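Long-range contact in odorant binding protein ASP5 (Apis mellifera, PDB 3R72), which probably binds and carries small odorant molecules in the antennae of the honeybee, as a helical protein of the PBP/GOBP family: residues I87-Y96 / Q106-N115. Numbering follows the deposited sequence.
With NBB (N-butyl-benzenesulfonamide), chain B.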
ATOM      1  N   ILE A  87     -12.737  -3.458  -1.527  1.00  8.18           N
ATOM      2  CA  ILE A  87     -11.608  -3.196  -2.420  1.00  8.39           C
ATOM      3  C   ILE A  87     -10.627  -4.365  -2.411  1.00  8.06           C
ATOM      4  O   ILE A  87     -10.200  -4.832  -3.468  1.00  7.92           O
ATOM      5  CB  ILE A  87     -10.897  -1.877  -2.066  1.00  8.79           C
ATOM      6  CG1 ILE A  87     -11.816  -0.680  -2.327  1.00 10.59           C
ATOM      7  CG2 ILE A  87      -9.592  -1.742  -2.866  1.00 10.42           C
ATOM      8  CD1 ILE A  87     -11.253   0.657  -1.849  1.00 12.52           C
ATOM      9  N   VAL A  88     -10.291  -4.867  -1.231  1.00  7.58           N
ATOM     10  CA  VAL A  88      -9.417  -6.041  -1.137  1.00  7.52           C
ATOM     11  C   VAL A  88     -10.052  -7.241  -1.838  1.00  7.57           C
ATOM     12  O   VAL A  88      -9.381  -7.995  -2.557  1.00  8.20           O
ATOM     13  CB  VAL A  88      -9.092  -6.386   0.327  1.00  8.04           C
ATOM     14  CG1 VAL A  88      -8.253  -7.661   0.398  1.00  8.62           C
ATOM     15  CG2 VAL A  88      -8.346  -5.204   0.981  1.00  8.75           C
ATOM     16  N   ALA A  89     -11.361  -7.401  -1.660  1.00  7.88           N
ATOM     17  CA  ALA A  89     -12.051  -8.524  -2.281  1.00  8.49           C
ATOM     18  C   ALA A  89     -11.922  -8.512  -3.807  1.00  7.58           C
ATOM     19  O   ALA A  89     -11.789  -9.566  -4.428  1.00  8.93           O
ATOM     20  CB  ALA A  89     -13.512  -8.517  -1.898  1.00  9.02           C
ATOM     21  N   VAL A  90     -11.953  -7.327  -4.405  1.00  7.79           N
ATOM     22  CA  VAL A  90     -11.708  -7.206  -5.842  1.00  8.22           C
ATOM     23  C   VAL A  90     -10.232  -7.437  -6.172  1.00  8.16           C
ATOM     24  O   VAL A  90      -9.879  -8.268  -7.009  1.00  9.09           O
ATOM     25  CB  VAL A  90     -12.164  -5.818  -6.358  1.00  8.74           C
ATOM     26  CG1 VAL A  90     -11.710  -5.589  -7.802  1.00 10.13           C
ATOM     27  CG2 VAL A  90     -13.693  -5.700  -6.257  1.00  9.64           C
ATOM     28  N   CYS A  91      -9.356  -6.691  -5.520  1.00  7.94           N
ATOM     29  CA  CYS A  91      -7.955  -6.689  -5.919  1.00  7.71           C
ATOM     30  C   CYS A  91      -7.245  -8.004  -5.656  1.00  7.28           C
ATOM     31  O   CYS A  91      -6.292  -8.329  -6.362  1.00  8.28           O
ATOM     32  CB  CYS A  91      -7.222  -5.510  -5.286  1.00  7.47           C
ATOM     33  SG  CYS A  91      -7.844  -3.930  -5.959  1.00  8.74           S
ATOM     34  N   ARG A  92      -7.710  -8.786  -4.682  1.00  7.48           N
ATOM     35  CA  ARG A  92      -7.040 -10.054  -4.385  1.00  7.75           C
ATOM     36  C   ARG A  92      -7.185 -11.053  -5.519  1.00  8.05           C
ATOM     37  O   ARG A  92      -6.438 -12.028  -5.573  1.00  8.74           O
ATOM     38  CB  ARG A  92      -7.548 -10.689  -3.082  1.00  7.99           C
ATOM     39  CG  ARG A  92      -8.988 -11.179  -3.156  1.00  7.43           C
ATOM     40  CD  ARG A  92      -9.488 -11.670  -1.810  1.00  8.33           C
ATOM     41  NE  ARG A  92      -8.711 -12.825  -1.376  1.00  8.05           N
ATOM     42  CZ  ARG A  92      -8.388 -13.120  -0.118  1.00  7.77           C
ATOM     43  NH1 ARG A  92      -8.812 -12.370   0.885  1.00  7.67           N
ATOM     44  NH2 ARG A  92      -7.616 -14.176   0.133  1.00  8.97           N
ATOM     45  N   ASN A  93      -8.199 -10.870  -6.361  1.00  8.89           N
ATOM     46  CA  ASN A  93      -8.482 -11.805  -7.452  1.00  9.94           C
ATOM     47  C   ASN A  93      -7.941 -11.403  -8.822  1.00 11.07           C
ATOM     48  O   ASN A  93      -8.193 -12.082  -9.810  1.00 13.18           O
ATOM     49  CB  ASN A  93      -9.970 -12.148  -7.474  1.00  9.99           C
ATOM     50  CG  ASN A  93     -10.321 -13.148  -6.402  1.00 10.23           C
ATOM     51  OD1 ASN A  93      -9.479 -13.962  -6.003  1.00 12.23           O
ATOM     52  ND2 ASN A  93     -11.559 -13.111  -5.923  1.00 11.10           N
ATOM     53  N   GLU A  94      -7.190 -10.309  -8.879  0.50 11.65           N
ATOM     54  CA  GLU A  94      -6.444  -9.928 -10.079  0.50 12.62           C
ATOM     55  C   GLU A  94      -5.123 -10.698 -10.086  0.50 12.48           C
ATOM     56  O   GLU A  94      -4.519 -10.901  -9.033  0.50 13.41           O
ATOM     57  CB  GLU A  94      -6.207  -8.416 -10.070  0.50 13.38           C
ATOM     58  CG  GLU A  94      -5.406  -7.861 -11.245  0.50 14.34           C
ATOM     59  CD  GLU A  94      -5.282  -6.338 -11.210  0.50 16.27           C
ATOM     60  OE1 GLU A  94      -6.257  -5.675 -10.801  0.50 16.08           O
ATOM     61  OE2 GLU A  94      -4.217  -5.803 -11.604  0.50 16.30           O
ATOM     62  N   GLU A  95      -4.677 -11.154 -11.256  1.00 11.66           N
ATOM     63  CA  GLU A  95      -3.380 -11.818 -11.355  1.00 11.65           C
ATOM     64  C   GLU A  95      -2.280 -10.760 -11.295  1.00 10.50           C
ATOM     65  O   GLU A  95      -2.351  -9.749 -11.994  1.00 12.00           O
ATOM     66  CB  GLU A  95      -3.253 -12.611 -12.654  1.00 11.77           C
ATOM     67  CG  GLU A  95      -1.892 -13.284 -12.790  1.00 13.62           C
ATOM     68  CD  GLU A  95      -1.766 -14.087 -14.058  1.00 14.65           C
ATOM     69  OE1 GLU A  95      -1.675 -13.480 -15.147  1.00 17.41           O
ATOM     70  OE2 GLU A  95      -1.748 -15.326 -13.958  1.00 14.43           O
ATOM     71  N   TYR A  96      -1.262 -11.015 -10.473  1.00 10.15           N
ATOM     72  CA  TYR A  96      -0.093 -10.143 -10.387  1.00  9.96           C
ATOM     73  C   TYR A  96       1.109 -10.870 -10.967  1.00 10.59           C
ATOM     74  O   TYR A  96       1.300 -12.047 -10.708  1.00 12.47           O
ATOM     75  CB  TYR A  96       0.114  -9.686  -8.933  1.00 10.11           C
ATOM     76  CG  TYR A  96      -1.088  -8.877  -8.486  1.00  9.44           C
ATOM     77  CD1 TYR A  96      -1.363  -7.659  -9.067  1.00  9.34           C
ATOM     78  CD2 TYR A  96      -1.999  -9.383  -7.577  1.00 10.03           C
ATOM     79  CE1 TYR A  96      -2.490  -6.943  -8.731  1.00  9.30           C
ATOM     80  CE2 TYR A  96      -3.139  -8.678  -7.248  1.00  9.42           C
ATOM     81  CZ  TYR A  96      -3.362  -7.442  -7.809  1.00  8.64           C
ATOM     82  OH  TYR A  96      -4.487  -6.700  -7.509  1.00  9.71           O
ATOM     83  N   GLN A 106       1.487  -3.267  -8.878  1.00  5.87           N
ATOM     84  CA  GLN A 106       0.232  -3.561  -9.546  1.00  6.99           C
ATOM     85  C   GLN A 106      -0.919  -3.623  -8.534  1.00  6.56           C
ATOM     86  O   GLN A 106      -2.015  -3.151  -8.803  1.00  7.09           O
ATOM     87  CB  GLN A 106       0.331  -4.878 -10.317  1.00  7.43           C
ATOM     88  CG  GLN A 106       1.241  -4.848 -11.557  1.00  9.24           C
ATOM     89  CD  GLN A 106       1.764  -6.217 -11.931  1.00 10.34           C
ATOM     90  OE1 GLN A 106       1.160  -7.234 -11.589  1.00 11.41           O
ATOM     91  NE2 GLN A 106       2.907  -6.255 -12.614  1.00 13.27           N
ATOM     92  N   TYR A 107      -0.683  -4.223  -7.373  1.00  6.01           N
ATOM     93  CA  TYR A 107      -1.708  -4.330  -6.342  1.00  6.20           C
ATOM     94  C   TYR A 107      -2.108  -2.948  -5.821  1.00  6.10           C
ATOM     95  O   TYR A 107      -3.291  -2.632  -5.669  1.00  6.34           O
ATOM     96  CB  TYR A 107      -1.202  -5.247  -5.204  1.00  6.68           C
ATOM     97  CG  TYR A 107      -2.254  -5.445  -4.150  1.00  6.98           C
ATOM     98  CD1 TYR A 107      -3.278  -6.360  -4.361  1.00  8.47           C
ATOM     99  CD2 TYR A 107      -2.276  -4.708  -2.992  1.00  8.58           C
ATOM    100  CE1 TYR A 107      -4.302  -6.526  -3.466  1.00  8.71           C
ATOM    101  CE2 TYR A 107      -3.298  -4.883  -2.078  1.00  8.45           C
ATOM    102  CZ  TYR A 107      -4.314  -5.786  -2.335  1.00  8.50           C
ATOM    103  OH  TYR A 107      -5.352  -5.934  -1.462  1.00 11.31           O
ATOM    104  N   VAL A 108      -1.113  -2.106  -5.571  1.00  5.99           N
ATOM    105  CA  VAL A 108      -1.358  -0.739  -5.136  1.00  6.58           C
ATOM    106  C   VAL A 108      -2.188   0.023  -6.185  1.00  6.26           C
ATOM    107  O   VAL A 108      -3.123   0.730  -5.841  1.00  6.72           O
ATOM    108  CB  VAL A 108      -0.012  -0.027  -4.814  1.00  6.58           C
ATOM    109  CG1 VAL A 108      -0.234   1.459  -4.564  1.00  7.51           C
ATOM    110  CG2 VAL A 108       0.646  -0.699  -3.616  1.00  7.77           C
ATOM    111  N   GLN A 109      -1.853  -0.134  -7.458  1.00  6.77           N
ATOM    112  CA  GLN A 109      -2.620   0.487  -8.541  1.00  7.33           C
ATOM    113  C   GLN A 109      -4.055  -0.035  -8.580  1.00  6.98           C
ATOM    114  O   GLN A 109      -4.977   0.733  -8.854  1.00  7.73           O
ATOM    115  CB  GLN A 109      -1.957   0.241  -9.887  1.00  7.90           C
ATOM    116  CG  GLN A 109      -0.722   1.071 -10.101  1.00  9.51           C
ATOM    117  CD  GLN A 109       0.048   0.619 -11.310  1.00 11.99           C
ATOM    118  OE1 GLN A 109       0.862  -0.312 -11.235  1.00 15.65           O
ATOM    119  NE2 GLN A 109      -0.208   1.254 -12.432  1.00 12.78           N
ATOM    120  N   CYS A 110      -4.269  -1.315  -8.308  1.00  6.89           N
ATOM    121  CA  CYS A 110      -5.628  -1.849  -8.251  1.00  7.35           C
ATOM    122  C   CYS A 110      -6.425  -1.159  -7.154  1.00  6.85           C
ATOM    123  O   CYS A 110      -7.569  -0.769  -7.352  1.00  7.61           O
ATOM    124  CB  CYS A 110      -5.610  -3.358  -8.025  1.00  7.19           C
ATOM    125  SG  CYS A 110      -7.270  -4.092  -7.947  1.00  9.35           S
ATOM    126  N   HIS A 111      -5.813  -0.974  -5.994  1.00  7.39           N
ATOM    127  CA  HIS A 111      -6.477  -0.264  -4.908  1.00  7.62           C
ATOM    128  C   HIS A 111      -6.833   1.170  -5.316  1.00  7.44           C
ATOM    129  O   HIS A 111      -7.948   1.638  -5.064  1.00  8.53           O
ATOM    130  CB  HIS A 111      -5.572  -0.258  -3.683  1.00  8.29           C
ATOM    131  CG  HIS A 111      -5.915  -1.311  -2.682  1.00  9.13           C
ATOM    132  ND1 HIS A 111      -5.664  -2.662  -2.819  1.00 10.92           N
ATOM    133  CD2 HIS A 111      -6.486  -1.163  -1.471  1.00  8.27           C
ATOM    134  CE1 HIS A 111      -6.087  -3.295  -1.733  1.00  8.81           C
ATOM    135  NE2 HIS A 111      -6.592  -2.405  -0.903  1.00 11.52           N
ATOM    136  N   TYR A 112      -5.887   1.875  -5.923  1.00  7.14           N
ATOM    137  CA  TYR A 112      -6.135   3.226  -6.403  1.00  7.69           C
ATOM    138  C   TYR A 112      -7.340   3.258  -7.343  1.00  8.02           C
ATOM    139  O   TYR A 112      -8.246   4.085  -7.183  1.00  8.56           O
ATOM    140  CB  TYR A 112      -4.887   3.775  -7.115  1.00  7.16           C
ATOM    141  CG  TYR A 112      -5.098   5.183  -7.640  1.00  7.54           C
ATOM    142  CD1 TYR A 112      -4.846   6.297  -6.843  1.00  8.37           C
ATOM    143  CD2 TYR A 112      -5.600   5.402  -8.912  1.00  9.14           C
ATOM    144  CE1 TYR A 112      -5.072   7.580  -7.312  1.00 10.12           C
ATOM    145  CE2 TYR A 112      -5.833   6.674  -9.375  1.00 10.37           C
ATOM    146  CZ  TYR A 112      -5.562   7.753  -8.575  1.00 10.54           C
ATOM    147  OH  TYR A 112      -5.784   9.036  -9.022  1.00 16.67           O
ATOM    148  N   LYS A 113      -7.349   2.362  -8.318  1.00  8.52           N
ATOM    149  CA  LYS A 113      -8.384   2.358  -9.334  1.00  9.89           C
ATOM    150  C   LYS A 113      -9.775   2.158  -8.737  1.00  9.59           C
ATOM    151  O   LYS A 113     -10.752   2.710  -9.241  1.00 10.14           O
ATOM    152  CB  LYS A 113      -8.085   1.301 -10.385  1.00 10.68           C
ATOM    153  CG  LYS A 113      -6.988   1.737 -11.329  1.00 16.23           C
ATOM    154  CD  LYS A 113      -6.883   0.803 -12.518  1.00 21.60           C
ATOM    155  CE  LYS A 113      -5.553   0.948 -13.258  1.00 24.49           C
ATOM    156  NZ  LYS A 113      -5.384  -0.127 -14.276  1.00 26.94           N
ATOM    157  N   GLN A 114      -9.887   1.373  -7.665  1.00  9.25           N
ATOM    158  CA  GLN A 114     -11.203   1.166  -7.059  1.00 10.22           C
ATOM    159  C   GLN A 114     -11.763   2.414  -6.370  1.00 10.47           C
ATOM    160  O   GLN A 114     -12.979   2.552  -6.247  1.00 11.86           O
ATOM    161  CB  GLN A 114     -11.202   0.017  -6.056  1.00 10.84           C
ATOM    162  CG  GLN A 114     -10.632  -1.327  -6.537  1.00 10.92           C
ATOM    163  CD  GLN A 114     -10.928  -1.695  -7.979  1.00 12.98           C
ATOM    164  OE1 GLN A 114     -10.012  -1.918  -8.788  1.00 16.45           O
ATOM    165  NE2 GLN A 114     -12.190  -1.783  -8.303  1.00 12.74           N
ATOM    166  N   ASN A 115     -10.891   3.308  -5.904  1.00  9.93           N
ATOM    167  CA  ASN A 115     -11.356   4.528  -5.259  1.00 10.70           C
ATOM    168  C   ASN A 115     -10.228   5.562  -5.215  1.00  9.62           C
ATOM    169  O   ASN A 115      -9.529   5.705  -4.215  1.00 10.26           O
ATOM    170  CB  ASN A 115     -11.896   4.205  -3.853  1.00 11.27           C
ATOM    171  CG  ASN A 115     -12.724   5.312  -3.272  1.00 13.27           C
ATOM    172  OD1 ASN A 115     -12.397   6.480  -3.396  1.00 15.26           O
ATOM    173  ND2 ASN A 115     -13.806   4.939  -2.604  1.00 16.80           N
TER
HETATM  174  O1S NBB B   1      -0.384  -3.144   2.232  0.70  9.11           O
HETATM  175  S   NBB B   1      -0.831  -1.836   2.541  0.70  9.23           S
HETATM  176  O2S NBB B   1       0.190  -0.908   2.942  0.70 11.35           O
HETATM  177  N10 NBB B   1      -1.889  -1.982   3.733  0.70  9.86           N
HETATM  178  C11 NBB B   1      -3.032  -2.861   3.599  1.00 11.94           C
HETATM  179  C12 NBB B   1      -4.263  -2.298   4.282  1.00 13.40           C
HETATM  180  C13 NBB B   1      -4.845  -1.065   3.591  1.00 14.28           C
HETATM  181  C14 NBB B   1      -5.503  -1.439   2.280  1.00 16.31           C
HETATM  182  C4  NBB B   1      -1.627  -1.228   1.244  0.70  8.06           C
HETATM  183  C5  NBB B   1      -2.120   0.077   1.311  0.70  9.06           C
HETATM  184  C6  NBB B   1      -2.815   0.642   0.231  0.70  8.97           C
HETATM  185  C1  NBB B   1      -3.029  -0.076  -0.935  0.70  9.15           C
HETATM  186  C2  NBB B   1      -2.533  -1.356  -1.029  0.70  8.35           C
HETATM  187  C3  NBB B   1      -1.846  -1.930   0.039  0.70  8.96           C
HETATM  188  O   HOH W   1      -3.120  -3.232 -11.302  1.00 16.74           O
HETATM  189  O   HOH W   2      -1.403  -7.226 -12.705  1.00 24.40           O
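Cys-91 is the knob at the centre of this contact. It drops into a hollow on helix 100-114 made by Tyr-107, Cys-110, His-111 and Gln-114. A disulfide locks it there, Cys-91 SG to Cys-110 SG at 2.1 Å. Cys-91 CB touches Tyr-107 CE1 at 3.6 Å. Next to it, Ile-87 places CG2 over one face of the His-111 ring, 3.6 Å from the ring centroid. The benzene ring of N-butyl-benzenesulfonamide covers the opposite face. Val-88 CG2 fills in at the edge of the same imidazole. This disulfide is one of three in the chain, the pattern of classical insect odorant-binding proteins. It joins helix 81-91 to helix 100-114, which lends Tyr-107 and His-111 to the ligand pocket. A type I beta turn runs from Cys-91 to Glu-94, and Tyr-96 then packs against Gln-106 and Tyr-107. With CG anti to the carbonyl carbon (chi1 -62°), the ring of Tyr-96 runs back toward helix 100-114, and its OH reaches Cys-91 O in a 2.7 Å hydrogen bond. The edge of Tyr-107 meets the face of Tyr-96 in an offset edge-to-face pair, planes at 73°. Gln-106 CB packs at the Tyr-96 edge, 3.5 Å from CD1. A leucine in place of Tyr-96 would probably leave the Cys-91 carbonyl without its hydroxyl partner and open a gap beside Tyr-107. On the outer side, water 1 bridges Glu-94 OE2 and Gln-106 O, while Gln-106 NE2 is hydrogen-bonded to Thr-97 O.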